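Local atomic coordinates of Exo beta-1,2-glucooligosaccharide sophorohydrolase (non-reducing end) (Parabacteroides distasonis ATCC 8503, PDB entry 5Z06), a protein that hydrolyses linear beta-1,2-glucan and beta-1,2-glucooligosaccharides of four or more units, releasing sophorose from the non-reducing end. Residues Leu287-Gln292 against Asn677-Leu682; Ser326-Met331 against Gln668-Val673; Ala332-Ile337 against Gln407-Glu412; Ser619-Pro624 against Thr672-Asn677. All coordinates share one frame; numbering follows the deposited sequence.

Contact 1. Residues Leu287-Gln292 against Asn677-Leu682; sequences LLDMVQ and NYRTNL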
# COMPACT_ATOMS: atom_id res chain seq x y z
N LEU A 287 2.20 6.07 -21.10
CA LEU A 287 2.41 6.14 -19.65
C LEU A 287 1.11 5.98 -18.86
O LEU A 287 1.07 5.25 -17.90
CB LEU A 287 3.11 7.42 -19.25
CG LEU A 287 4.58 7.52 -19.65
CD1 LEU A 287 5.02 8.95 -19.35
CD2 LEU A 287 5.44 6.50 -18.93
N LEU A 288 0.06 6.66 -19.30
CA LEU A 288 -1.25 6.49 -18.69
C LEU A 288 -1.70 5.05 -18.73
O LEU A 288 -2.15 4.54 -17.72
CB LEU A 288 -2.29 7.38 -19.37
CG LEU A 288 -2.08 8.88 -19.14
CD1 LEU A 288 -3.01 9.68 -20.03
CD2 LEU A 288 -2.23 9.24 -17.66
N ASP A 289 -1.57 4.40 -19.90
CA ASP A 289 -1.91 2.99 -20.05
C ASP A 289 -1.19 2.12 -19.08
O ASP A 289 -1.78 1.23 -18.50
CB ASP A 289 -1.56 2.45 -21.46
CG ASP A 289 -2.40 3.05 -22.56
OD1 ASP A 289 -3.45 3.62 -22.29
OD2 ASP A 289 -1.98 2.96 -23.72
N MET A 290 0.12 2.33 -18.98
CA MET A 290 0.98 1.53 -18.12
C MET A 290 0.60 1.74 -16.65
O MET A 290 0.47 0.78 -15.91
CB MET A 290 2.44 1.94 -18.32
CG MET A 290 3.42 1.31 -17.37
SD MET A 290 4.98 2.19 -17.52
CE MET A 290 4.75 3.57 -16.39
N VAL A 291 0.41 2.99 -16.26
CA VAL A 291 0.08 3.28 -14.87
C VAL A 291 -1.28 2.67 -14.51
O VAL A 291 -1.42 2.04 -13.48
CB VAL A 291 0.12 4.78 -14.57
CG1 VAL A 291 -0.39 5.07 -13.16
CG2 VAL A 291 1.55 5.28 -14.71
N GLN A 292 -2.25 2.84 -15.39
CA GLN A 292 -3.55 2.27 -15.18
C GLN A 292 -3.44 0.76 -15.06
O GLN A 292 -4.05 0.17 -14.18
CB GLN A 292 -4.46 2.60 -16.36
CG GLN A 292 -4.99 4.01 -16.37
CD GLN A 292 -6.10 4.16 -17.38
OE1 GLN A 292 -5.86 4.14 -18.58
NE2 GLN A 292 -7.33 4.33 -16.89
N ASN A 677 -11.32 8.42 -15.77
CA ASN A 677 -12.33 9.46 -15.81
C ASN A 677 -11.79 10.67 -16.53
O ASN A 677 -12.53 11.32 -17.25
CB ASN A 677 -12.82 9.84 -14.41
CG ASN A 677 -13.82 8.85 -13.86
OD1 ASN A 677 -14.57 8.21 -14.61
ND2 ASN A 677 -13.87 8.73 -12.55
N TYR A 678 -10.52 10.97 -16.35
CA TYR A 678 -9.88 12.04 -17.11
C TYR A 678 -9.87 11.72 -18.60
O TYR A 678 -10.07 12.59 -19.41
CB TYR A 678 -8.44 12.32 -16.62
CG TYR A 678 -7.59 13.04 -17.63
CD1 TYR A 678 -7.80 14.38 -17.92
CD2 TYR A 678 -6.59 12.37 -18.30
CE1 TYR A 678 -7.03 15.04 -18.85
CE2 TYR A 678 -5.81 13.01 -19.23
CZ TYR A 678 -6.02 14.34 -19.50
OH TYR A 678 -5.20 14.94 -20.42
N ARG A 679 -9.65 10.46 -18.95
CA ARG A 679 -9.44 10.10 -20.35
C ARG A 679 -10.73 10.02 -21.12
O ARG A 679 -10.81 10.49 -22.24
CB ARG A 679 -8.68 8.80 -20.45
CG ARG A 679 -7.24 8.89 -19.99
CD ARG A 679 -6.58 7.55 -20.11
NE ARG A 679 -5.90 7.39 -21.39
CZ ARG A 679 -5.12 6.36 -21.72
NH1 ARG A 679 -4.95 5.34 -20.89
NH2 ARG A 679 -4.51 6.35 -22.91
N THR A 680 -11.72 9.38 -20.51
CA THR A 680 -12.98 9.06 -21.18
C THR A 680 -14.24 9.38 -20.38
O THR A 680 -15.32 9.21 -20.91
CB THR A 680 -13.03 7.56 -21.49
OG1 THR A 680 -12.90 6.83 -20.26
CG2 THR A 680 -11.92 7.17 -22.51
N ASN A 681 -14.11 9.82 -19.13
CA ASN A 681 -15.26 9.93 -18.23
C ASN A 681 -15.97 8.59 -17.97
O ASN A 681 -17.13 8.59 -17.54
CB ASN A 681 -16.31 10.94 -18.74
CG ASN A 681 -15.80 12.37 -18.80
OD1 ASN A 681 -14.92 12.79 -18.04
ND2 ASN A 681 -16.38 13.14 -19.69
N LEU A 682 -15.29 7.46 -18.18
CA LEU A 682 -15.96 6.16 -18.23
C LEU A 682 -16.76 5.83 -16.97
O LEU A 682 -17.96 5.58 -17.03
CB LEU A 682 -14.96 5.04 -18.47
CG LEU A 682 -15.54 3.64 -18.46
CD1 LEU A 682 -16.45 3.43 -19.67
CD2 LEU A 682 -14.40 2.64 -18.43

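Contact 2. Residues Ser326-Met331 against Gln668-Val673; sequences SGFGIM and QAPVTV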
# COMPACT_ATOMS: atom_id res chain seq x y z
N SER A 326 -12.23 -2.49 -2.52
CA SER A 326 -12.81 -3.42 -3.46
C SER A 326 -13.75 -2.74 -4.41
O SER A 326 -13.77 -3.06 -5.60
CB SER A 326 -13.51 -4.57 -2.73
OG SER A 326 -12.54 -5.40 -2.15
N GLY A 327 -14.51 -1.80 -3.90
CA GLY A 327 -15.35 -0.96 -4.74
C GLY A 327 -14.50 -0.16 -5.73
O GLY A 327 -14.83 -0.07 -6.92
N PHE A 328 -13.39 0.39 -5.23
CA PHE A 328 -12.50 1.14 -6.11
C PHE A 328 -11.97 0.19 -7.18
O PHE A 328 -11.90 0.56 -8.35
CB PHE A 328 -11.34 1.75 -5.35
CG PHE A 328 -11.73 2.65 -4.19
CD1 PHE A 328 -13.00 3.18 -4.05
CD2 PHE A 328 -10.77 2.98 -3.24
CE1 PHE A 328 -13.32 4.00 -2.98
CE2 PHE A 328 -11.08 3.79 -2.17
CZ PHE A 328 -12.36 4.30 -2.04
N GLY A 329 -11.62 -1.02 -6.76
CA GLY A 329 -10.98 -1.98 -7.62
C GLY A 329 -11.91 -2.51 -8.67
O GLY A 329 -11.52 -2.73 -9.80
N ILE A 330 -13.13 -2.74 -8.26
CA ILE A 330 -14.24 -3.06 -9.14
C ILE A 330 -14.28 -2.08 -10.31
O ILE A 330 -14.41 -2.48 -11.46
CB ILE A 330 -15.55 -3.07 -8.32
CG1 ILE A 330 -15.70 -4.46 -7.70
CG2 ILE A 330 -16.76 -2.66 -9.13
CD1 ILE A 330 -16.73 -4.51 -6.59
N MET A 331 -14.13 -0.81 -9.98
CA MET A 331 -14.09 0.26 -10.97
C MET A 331 -12.83 0.23 -11.81
O MET A 331 -12.92 0.42 -13.02
CB MET A 331 -14.29 1.62 -10.32
CG MET A 331 -15.67 1.68 -9.72
SD MET A 331 -15.77 3.02 -8.55
CE MET A 331 -16.34 4.23 -9.69
N GLN A 668 -4.37 2.24 -5.06
CA GLN A 668 -3.97 1.93 -6.44
C GLN A 668 -5.13 2.15 -7.38
O GLN A 668 -4.97 2.72 -8.44
CB GLN A 668 -3.42 0.51 -6.58
CG GLN A 668 -2.18 0.15 -5.77
CD GLN A 668 -1.06 1.16 -5.88
OE1 GLN A 668 -1.10 2.18 -5.21
NE2 GLN A 668 -0.08 0.91 -6.77
N ALA A 669 -6.31 1.67 -7.00
CA ALA A 669 -7.46 1.72 -7.92
C ALA A 669 -7.85 3.16 -8.28
O ALA A 669 -8.17 3.45 -9.45
CB ALA A 669 -8.65 0.97 -7.37
N PRO A 670 -7.82 4.08 -7.28
CA PRO A 670 -8.17 5.44 -7.66
C PRO A 670 -7.33 5.98 -8.78
O PRO A 670 -7.82 6.79 -9.56
CB PRO A 670 -7.92 6.23 -6.37
CG PRO A 670 -8.43 5.27 -5.36
CD PRO A 670 -7.84 3.94 -5.82
N VAL A 671 -6.10 5.50 -8.89
CA VAL A 671 -5.23 5.98 -9.94
C VAL A 671 -5.78 5.50 -11.30
O VAL A 671 -6.00 6.30 -12.21
CB VAL A 671 -3.79 5.51 -9.73
CG1 VAL A 671 -2.90 5.94 -10.90
CG2 VAL A 671 -3.28 6.05 -8.39
N THR A 672 -6.03 4.21 -11.40
CA THR A 672 -6.61 3.67 -12.63
C THR A 672 -7.91 4.38 -12.97
O THR A 672 -8.11 4.82 -14.08
CB THR A 672 -6.87 2.17 -12.49
OG1 THR A 672 -5.64 1.52 -12.17
CG2 THR A 672 -7.46 1.55 -13.79
N VAL A 673 -8.77 4.52 -11.96
CA VAL A 673 -10.12 4.96 -12.17
C VAL A 673 -10.16 6.42 -12.55
O VAL A 673 -10.85 6.79 -13.49
CB VAL A 673 -10.97 4.74 -10.91
CG1 VAL A 673 -12.31 5.47 -11.02
CG2 VAL A 673 -11.19 3.26 -10.70

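Contact 3. Residues Ala332-Ile337 against Gln407-Glu412; sequences AIVAGI and QYFNQE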
# COMPACT_ATOMS: atom_id res chain seq x y z
N ALA A 332 -11.69 -0.06 -11.17
CA ALA A 332 -10.45 -0.30 -11.88
C ALA A 332 -10.60 -1.46 -12.84
O ALA A 332 -10.06 -1.42 -13.96
CB ALA A 332 -9.30 -0.57 -10.90
N ILE A 333 -11.31 -2.51 -12.43
CA ILE A 333 -11.50 -3.65 -13.32
C ILE A 333 -12.38 -3.28 -14.52
O ILE A 333 -12.06 -3.63 -15.66
CB ILE A 333 -12.03 -4.89 -12.59
CG1 ILE A 333 -10.99 -5.40 -11.61
CG2 ILE A 333 -12.31 -5.99 -13.59
CD1 ILE A 333 -11.52 -6.34 -10.54
N VAL A 334 -13.45 -2.53 -14.28
CA VAL A 334 -14.28 -2.07 -15.39
C VAL A 334 -13.43 -1.27 -16.40
O VAL A 334 -13.50 -1.53 -17.62
CB VAL A 334 -15.46 -1.25 -14.89
CG1 VAL A 334 -16.15 -0.49 -16.00
CG2 VAL A 334 -16.46 -2.17 -14.21
N ALA A 335 -12.63 -0.33 -15.89
CA ALA A 335 -11.72 0.44 -16.72
C ALA A 335 -10.80 -0.49 -17.49
O ALA A 335 -10.58 -0.29 -18.67
CB ALA A 335 -10.88 1.40 -15.87
N GLY A 336 -10.27 -1.49 -16.78
CA GLY A 336 -9.32 -2.43 -17.33
C GLY A 336 -9.92 -3.24 -18.47
O GLY A 336 -9.21 -3.59 -19.42
N ILE A 337 -11.22 -3.51 -18.38
CA ILE A 337 -11.93 -4.18 -19.46
C ILE A 337 -12.00 -3.24 -20.68
O ILE A 337 -11.68 -3.64 -21.80
CB ILE A 337 -13.34 -4.62 -19.07
CG1 ILE A 337 -13.29 -5.65 -17.94
CG2 ILE A 337 -14.04 -5.24 -20.29
CD1 ILE A 337 -14.62 -5.85 -17.25
N GLN A 407 -24.03 -0.83 -14.30
CA GLN A 407 -24.30 -0.09 -15.52
C GLN A 407 -23.41 -0.54 -16.64
O GLN A 407 -23.82 -0.48 -17.78
CB GLN A 407 -24.12 1.40 -15.28
CG GLN A 407 -25.13 1.94 -14.29
CD GLN A 407 -26.53 1.65 -14.75
OE1 GLN A 407 -27.11 0.65 -14.37
NE2 GLN A 407 -27.03 2.48 -15.65
N TYR A 408 -22.19 -0.97 -16.32
CA TYR A 408 -21.27 -1.46 -17.32
C TYR A 408 -21.73 -2.77 -17.93
O TYR A 408 -21.73 -2.90 -19.16
CB TYR A 408 -19.87 -1.67 -16.73
CG TYR A 408 -18.84 -1.99 -17.80
CD1 TYR A 408 -18.41 -1.01 -18.68
CD2 TYR A 408 -18.33 -3.25 -17.95
CE1 TYR A 408 -17.47 -1.29 -19.67
CE2 TYR A 408 -17.39 -3.54 -18.93
CZ TYR A 408 -16.97 -2.54 -19.78
OH TYR A 408 -16.05 -2.84 -20.76
N PHE A 409 -22.10 -3.73 -17.08
CA PHE A 409 -22.46 -5.07 -17.52
C PHE A 409 -23.93 -5.10 -17.88
O PHE A 409 -24.75 -5.68 -17.19
CB PHE A 409 -22.10 -6.12 -16.47
CG PHE A 409 -20.63 -6.25 -16.23
CD1 PHE A 409 -19.81 -6.84 -17.20
CD2 PHE A 409 -20.04 -5.79 -15.04
CE1 PHE A 409 -18.45 -6.97 -16.98
CE2 PHE A 409 -18.68 -5.91 -14.82
CZ PHE A 409 -17.88 -6.48 -15.80
N ASN A 410 -24.23 -4.46 -19.01
CA ASN A 410 -25.59 -4.17 -19.44
C ASN A 410 -26.04 -5.08 -20.59
O ASN A 410 -27.05 -4.82 -21.21
CB ASN A 410 -25.65 -2.73 -19.92
CG ASN A 410 -24.87 -2.50 -21.21
OD1 ASN A 410 -23.93 -3.23 -21.53
ND2 ASN A 410 -25.24 -1.47 -21.95
N GLN A 411 -25.27 -6.12 -20.89
CA GLN A 411 -25.61 -6.97 -22.01
C GLN A 411 -26.74 -7.92 -21.62
O GLN A 411 -26.86 -8.31 -20.45
CB GLN A 411 -24.41 -7.81 -22.44
CG GLN A 411 -23.19 -7.01 -22.82
CD GLN A 411 -22.91 -7.10 -24.27
OE1 GLN A 411 -23.74 -6.72 -25.10
NE2 GLN A 411 -21.74 -7.62 -24.61
N GLU A 412 -27.53 -8.29 -22.62
CA GLU A 412 -28.64 -9.19 -22.45
C GLU A 412 -28.14 -10.60 -22.68
O GLU A 412 -28.37 -11.20 -23.74
CB GLU A 412 -29.78 -8.85 -23.42
CG GLU A 412 -30.44 -7.52 -23.17
CD GLU A 412 -31.03 -7.38 -21.76
OE1 GLU A 412 -31.20 -8.39 -21.03
OE2 GLU A 412 -31.31 -6.23 -21.36

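Contact 4. Residues Ser619-Pro624 against Thr672-Asn677; sequences SFPYTP and TVMIEN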
# COMPACT_ATOMS: atom_id res chain seq x y z
N SER A 619 -5.73 12.43 -8.86
CA SER A 619 -6.22 13.77 -9.10
C SER A 619 -6.27 14.13 -10.57
O SER A 619 -6.69 15.23 -10.89
CB SER A 619 -5.40 14.79 -8.32
OG SER A 619 -5.58 14.58 -6.93
N PHE A 620 -5.86 13.22 -11.45
CA PHE A 620 -5.86 13.47 -12.88
C PHE A 620 -7.01 14.31 -13.46
O PHE A 620 -6.75 15.31 -14.14
CB PHE A 620 -5.72 12.17 -13.69
CG PHE A 620 -4.44 12.08 -14.40
CD1 PHE A 620 -4.27 12.76 -15.58
CD2 PHE A 620 -3.36 11.41 -13.84
CE1 PHE A 620 -3.06 12.75 -16.24
CE2 PHE A 620 -2.14 11.38 -14.48
CZ PHE A 620 -1.99 12.06 -15.68
N PRO A 621 -8.27 13.94 -13.18
CA PRO A 621 -9.37 14.68 -13.83
C PRO A 621 -9.44 16.13 -13.44
O PRO A 621 -9.98 16.92 -14.19
CB PRO A 621 -10.63 13.97 -13.35
CG PRO A 621 -10.18 12.74 -12.70
CD PRO A 621 -8.76 12.89 -12.29
N TYR A 622 -8.92 16.45 -12.26
CA TYR A 622 -8.89 17.79 -11.76
C TYR A 622 -7.72 18.60 -12.27
O TYR A 622 -7.87 19.74 -12.65
CB TYR A 622 -8.78 17.75 -10.26
CG TYR A 622 -9.86 16.97 -9.59
CD1 TYR A 622 -11.18 17.44 -9.58
CD2 TYR A 622 -9.59 15.78 -8.94
CE1 TYR A 622 -12.18 16.72 -8.96
CE2 TYR A 622 -10.57 15.08 -8.29
CZ TYR A 622 -11.87 15.56 -8.30
OH TYR A 622 -12.88 14.88 -7.63
N THR A 623 -6.53 18.01 -12.26
CA THR A 623 -5.30 18.75 -12.53
C THR A 623 -4.46 17.88 -13.46
O THR A 623 -3.42 17.37 -13.06
CB THR A 623 -4.56 19.03 -11.21
OG1 THR A 623 -4.34 17.79 -10.51
CG2 THR A 623 -5.36 19.96 -10.34
N PRO A 624 -4.93 17.71 -14.70
CA PRO A 624 -4.28 16.72 -15.56
C PRO A 624 -2.80 16.97 -15.81
O PRO A 624 -2.01 16.04 -15.79
CB PRO A 624 -5.06 16.78 -16.88
CG PRO A 624 -6.16 17.76 -16.70
CD PRO A 624 -6.16 18.27 -15.29
N THR A 672 -6.03 4.21 -11.40
CA THR A 672 -6.61 3.67 -12.63
C THR A 672 -7.91 4.38 -12.97
O THR A 672 -8.11 4.82 -14.08
CB THR A 672 -6.87 2.17 -12.49
OG1 THR A 672 -5.64 1.52 -12.17
CG2 THR A 672 -7.46 1.55 -13.79
N VAL A 673 -8.77 4.52 -11.96
CA VAL A 673 -10.12 4.96 -12.17
C VAL A 673 -10.16 6.42 -12.55
O VAL A 673 -10.85 6.79 -13.49
CB VAL A 673 -10.97 4.74 -10.91
CG1 VAL A 673 -12.31 5.47 -11.02
CG2 VAL A 673 -11.19 3.26 -10.70
N MET A 674 -9.43 7.25 -11.81
CA MET A 674 -9.45 8.69 -12.08
C MET A 674 -8.66 9.01 -13.33
O MET A 674 -9.01 9.93 -14.05
CB MET A 674 -8.96 9.48 -10.88
CG MET A 674 -9.90 9.30 -9.70
SD MET A 674 -11.50 10.04 -10.07
CE MET A 674 -11.46 11.45 -8.99
N ILE A 675 -7.60 8.27 -13.60
CA ILE A 675 -6.97 8.40 -14.92
C ILE A 675 -8.05 8.18 -15.96
O ILE A 675 -8.20 9.01 -16.85
CB ILE A 675 -5.76 7.49 -15.14
CG1 ILE A 675 -4.58 8.08 -14.34
CG2 ILE A 675 -5.40 7.41 -16.62
CD1 ILE A 675 -3.35 7.20 -14.25
N GLU A 676 -8.82 7.11 -15.78
CA GLU A 676 -9.83 6.76 -16.76
C GLU A 676 -10.89 7.82 -16.89
O GLU A 676 -11.32 8.09 -17.98
CB GLU A 676 -10.49 5.41 -16.43
CG GLU A 676 -11.28 4.81 -17.58
CD GLU A 676 -10.46 4.70 -18.85
OE1 GLU A 676 -9.31 4.21 -18.78
OE2 GLU A 676 -10.93 5.15 -19.91
N ASN A 677 -11.32 8.42 -15.77
CA ASN A 677 -12.33 9.46 -15.81
C ASN A 677 -11.79 10.67 -16.53
O ASN A 677 -12.53 11.32 -17.25
CB ASN A 677 -12.82 9.84 -14.41
CG ASN A 677 -13.82 8.85 -13.86
OD1 ASN A 677 -14.57 8.21 -14.61
ND2 ASN A 677 -13.87 8.73 -12.55

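Contact 1. Residues Leu287-Gln292 against Asn677-Leu682
R679 reaches from helix 665-680 to helix 284-297 and ends between D289 and Q292. This joins two helices of the helical glycoside hydrolase domain, a member of family GH144 and of the six-hairpin clan, through a salt bridge to D289 and a hydrogen bond to the side-chain amide of Q292. The guanidinium holds D289 end-on with two nitrogens, and both bonds go to the same oxygen. NH1 of R679 meets OD1 of D289 nearly along its C-O axis at 2.7 Å. NH2 of R679 comes to OD1 of D289 from above the carboxylate plane, at 3.0 Å. NH1 of R679 also donates to OE1 of Q292, at 2.8 Å. All three bonds stay close to the guanidinium plane, so they fix the rotation of the group. The amide of Q292 works at both ends: OE1 accepts from R679, and NE2 donates to E676, the residue just before N677. NH2 of R679 has a second acid, E285, in a salt bridge. R339 lies close by with like charge, and the acids would be expected to offset that repulsion. L288 supplies the apolar side. CB of L288 sits over one guanidinium face, 3.7 Å from NH1 of R679. The arginine chain is bent at chi3 (93°), which turns its tip along the leucine. CD1 of L288 reaches the ring edge of Y678, 4.4 Å from CE2.

Contact 2. Residues Ser326-Met331 against Gln668-Val673
The methyl of A669 rests on the backbone of F328 and G329. CB of A669 lies 3.4 Å from the carbonyl carbon of F328 and 3.5 Å from CB of F328. CB of A669 also touches N of G329, at 3.6 Å. G329 has no side chain, and its CA lies only 5.1 Å from CA of A669. One turn on, CG2 of V673 packs on CB of M331 at 3.5 Å and against the carbonyl O of F328. In V673, CG1 stands anti to the backbone N (chi1 168°), which leaves CG2 as the branch that meets M331. The ring of F328 crosses P670 obliquely, with CD2 of F328 3.9 Å from CG of P670. This buried contact packs two helices of the catalytic domain, 323-338 and 665-680, consistent with the (alpha/alpha)6 barrel of the six-hairpin clan. The axes of the two short segments approach to 8.1 Å and run in similar directions, 31° apart. No hydrogen bond joins the two segments. Helix 665-680 is kinked here, where N of P670 and N of V671 make no bond to the preceding turn. Further out, the ring of F328 meets the rings of Y539 and F397. Y299 bonds through its OH to N of A669. I330 of helix 323-338 points away and packs on L398, L402 and A405 of helix 392-408.

Contact 3. Residues Ala332-Ile337 against Gln407-Glu412
V334 lays a methyl over one face of the ring of Y408, a CH-pi contact. CG1 of V334 sits 3.8 Å from the ring centroid, 22° off the normal, and 3.5 Å from CD1 of Y408. The torsion of Y408 explains the reach: CG is anti to the backbone N (chi1 -171°), which sends the ring across to the other helix. Apolar touches follow. CD1 of I337 touches both rings, 3.6 Å from CZ of F409 and 4.0 Å from CE2 of Y408. F409 in turn places one ring face against Y408, whose CD2 lies over its centre. Here helix 323-338 packs against the C-terminal end of helix 392-408, two helices of the helical domain, with the four touching residues buried. F409 is the first residue to leave helical geometry and forms the centre of an inverse gamma turn. One polar bond borders the contact. OH of Y408 touches CG2 of I337 at 3.2 Å and hydrogen-bonds to E338, the residue just after I337. An alanine in place of Y408 would probably open a gap beside V334 and leave E338 without this partner. Around the contact, L686 of helix 682-688 packs on both V334 and Y408. F351 of helix 344-360 meets the ring of F409, and R344 donates to the carbonyl O of Y408.

Contact 4. Residues Ser619-Pro624 against Thr672-Asn677
M674 of helix 665-680 lies against P621 and Y622 of the loop 619-624. CB of M674 is 3.7 Å from CD and 3.9 Å from CG of P621. The chain then bends at chi2 (-66°) and again at chi3, which brings the thioether past the proline ring. SD of M674 comes 4.0 Å from CG of P621 and also takes a weak bond from ND2 of N677. CE of M674 ends 3.8 Å from CE2 of Y622 and 4.0 Å from OH of Y622. That hydroxyl is itself held by the carbonyl of I537 and by N560. The proline also presses on the backbone: CG of P621 is 3.3 Å from the carbonyl O of M674. The contact thus seats the loop between helices 614-617 and 624-636 on the side of helix 665-680, all within the glycoamylase-like family region. The loop is a tight turn, in which N of Y622 and N of T623 approach the carbonyl O of S619 from opposite faces of its plane. An alanine in place of P621 would probably open a gap over CB of M674 and leave its thioether freer to turn. CD2 of F620 lies 3.6 Å from CG1 of I675. Farther out, L288 of helix 284-297 and L631 of helix 624-636 both touch F620. N677 gives ND2 to the carbonyl of L542 and accepts from N of W684 through OD1.

Overall arrangement
Helix 665-680 carries one side of contacts 1, 2 and 4. Contact 2 takes its earlier part, contact 4 shares T672 and V673 with it, and contact 1 continues from N677. Centres of contacts 1 and 4 lie about 7 Å apart; that of contact 2 is about 12 Å from each. Contact 3 uses helix 323-338, as contact 2 does, its centre about 13 Å from that of contact 2 and about 18 Å from that of contact 4. Along the chain, contact 3 is nested inside contact 2, and contact 1 encloses all the others. Helix 665-680 therefore ties helices 284-297 and 323-338, early in the helical domain, to the late loop 619-624. Contact 3 extends this packing to helix 392-408.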